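Local atomic coordinates of CdnC (Chryseobacterium gregarium DSM 19109, PDB entry 7MGV), a protein that probably uses ATP to close ω-ester macrocycles in the core of a ribosomally made precursor peptide, as an ATP-grasp ligase of graspetide biosynthesis. Residues I26-A31 against V50-V55. Numbering follows the deposited sequence.
Sequences IITHTA and VIRFNV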
# COMPACT_ATOMS: atom_id res chain seq x y z
N ILE A 26 -5.77 14.84 -12.97
CA ILE A 26 -6.74 14.51 -11.93
C ILE A 26 -7.25 13.10 -12.17
O ILE A 26 -7.75 12.80 -13.26
CB ILE A 26 -7.90 15.52 -11.89
CG1 ILE A 26 -7.40 16.91 -11.51
CG2 ILE A 26 -8.97 15.05 -10.90
CD1 ILE A 26 -8.50 17.92 -11.30
N ILE A 27 -7.13 12.25 -11.16
CA ILE A 27 -7.60 10.87 -11.23
C ILE A 27 -8.95 10.79 -10.53
O ILE A 27 -9.08 11.14 -9.35
CB ILE A 27 -6.59 9.90 -10.58
CG1 ILE A 27 -5.18 10.21 -11.06
CG2 ILE A 27 -6.97 8.46 -10.88
CD1 ILE A 27 -4.94 9.88 -12.52
N THR A 28 -9.96 10.31 -11.25
CA THR A 28 -11.32 10.19 -10.72
C THR A 28 -11.97 8.97 -11.37
O THR A 28 -11.30 8.13 -11.97
CB THR A 28 -12.13 11.47 -10.96
OG1 THR A 28 -11.78 12.03 -12.24
CG2 THR A 28 -11.87 12.50 -9.87
N HIS A 29 -13.30 8.88 -11.25
CA HIS A 29 -14.10 7.91 -11.97
C HIS A 29 -15.27 8.64 -12.62
O HIS A 29 -15.52 9.82 -12.35
CB HIS A 29 -14.59 6.78 -11.06
CG HIS A 29 -15.46 7.24 -9.93
ND1 HIS A 29 -16.82 6.99 -9.90
CD2 HIS A 29 -15.17 7.92 -8.80
CE1 HIS A 29 -17.33 7.51 -8.79
NE2 HIS A 29 -16.35 8.08 -8.11
N THR A 30 -15.99 7.93 -13.48
CA THR A 30 -17.03 8.57 -14.29
C THR A 30 -18.18 9.09 -13.45
O THR A 30 -18.77 10.13 -13.78
CB THR A 30 -17.56 7.59 -15.34
OG1 THR A 30 -18.01 6.40 -14.70
CG2 THR A 30 -16.46 7.25 -16.34
N ALA A 31 -18.52 8.41 -12.35
CA ALA A 31 -19.68 8.84 -11.57
C ALA A 31 -19.39 10.11 -10.79
O ALA A 31 -20.31 10.90 -10.53
CB ALA A 31 -20.13 7.72 -10.63
N VAL A 50 -6.60 21.23 -16.99
CA VAL A 50 -6.99 20.03 -16.26
C VAL A 50 -7.03 18.87 -17.24
O VAL A 50 -7.68 18.96 -18.29
CB VAL A 50 -8.34 20.21 -15.55
CG1 VAL A 50 -8.94 18.86 -15.20
CG2 VAL A 50 -8.18 21.06 -14.31
N ILE A 51 -6.35 17.78 -16.90
CA ILE A 51 -6.41 16.53 -17.66
C ILE A 51 -7.13 15.51 -16.79
O ILE A 51 -6.65 15.14 -15.71
CB ILE A 51 -5.01 16.04 -18.05
CG1 ILE A 51 -4.32 17.06 -18.96
CG2 ILE A 51 -5.11 14.69 -18.75
CD1 ILE A 51 -2.95 16.63 -19.41
N ARG A 52 -8.29 15.05 -17.27
CA ARG A 52 -9.13 14.13 -16.51
C ARG A 52 -8.81 12.69 -16.93
O ARG A 52 -9.00 12.32 -18.09
CB ARG A 52 -10.60 14.44 -16.74
CG ARG A 52 -11.54 13.78 -15.74
CD ARG A 52 -12.96 14.31 -15.90
NE ARG A 52 -13.74 14.17 -14.68
CZ ARG A 52 -14.75 13.32 -14.52
NH1 ARG A 52 -15.11 12.52 -15.52
NH2 ARG A 52 -15.40 13.26 -13.37
N PHE A 53 -8.35 11.89 -15.97
CA PHE A 53 -8.08 10.47 -16.17
C PHE A 53 -9.10 9.71 -15.33
O PHE A 53 -8.90 9.51 -14.13
CB PHE A 53 -6.65 10.12 -15.79
CG PHE A 53 -6.23 8.72 -16.18
CD1 PHE A 53 -7.06 7.91 -16.93
CD2 PHE A 53 -5.00 8.22 -15.79
CE1 PHE A 53 -6.67 6.63 -17.28
CE2 PHE A 53 -4.60 6.95 -16.14
CZ PHE A 53 -5.44 6.15 -16.89
N ASN A 54 -10.19 9.28 -15.97
CA ASN A 54 -11.22 8.53 -15.27
C ASN A 54 -10.79 7.07 -15.17
O ASN A 54 -10.55 6.41 -16.18
CB ASN A 54 -12.56 8.67 -15.98
CG ASN A 54 -13.38 9.83 -15.45
OD1 ASN A 54 -14.56 9.97 -15.75
ND2 ASN A 54 -12.75 10.67 -14.63
N VAL A 55 -10.70 6.58 -13.93
CA VAL A 55 -9.94 5.37 -13.66
C VAL A 55 -10.75 4.10 -13.94
O VAL A 55 -10.15 3.05 -14.20
CB VAL A 55 -9.43 5.41 -12.21
CG1 VAL A 55 -10.48 4.89 -11.23
CG2 VAL A 55 -8.13 4.67 -12.08
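Val50, beta-branched and suited to an extended strand, lays its CG1 4.0 Å from CD1 of Ile26; both side chains also touch helix 35-46, which connects the two strands in a right-handed beta-alpha-beta crossover. The parallel sheet is that of the MvdD-type pre-ATP-grasp domain, with 48-54 an outermost strand within the chain. Ile51 contributes its carbonyl, whose O receives the N-H of Ile26 at 2.9 Å. Arg52 can rest its long aliphatic part on Ile36 of the helix while its guanidinium reaches beneath Thr28, whose OG1 lies over one face, 3.8 Å from NE. Phe53, on the other face, bonds through backbone N to Ile26 O and through O to Thr28 N. With CG anti to its backbone N (chi1 -171°), its ring runs beside Ile27, CD2 3.7 Å from Ile27 CD1, a hydrocarbon pair suited to cover by helix 110-130. Asn54, a short polar amide, suits the place where the first strand gives way to loop, its OD1 3.2 Å from Thr30 CA. Val55 closes the ladder, its N bonded to Thr28 O. Hydrocarbon thus fills the Ile27-Phe53 face; the other passes from Ile26 to polar side chains that merely lie close, leaving four backbone bonds to supply direction.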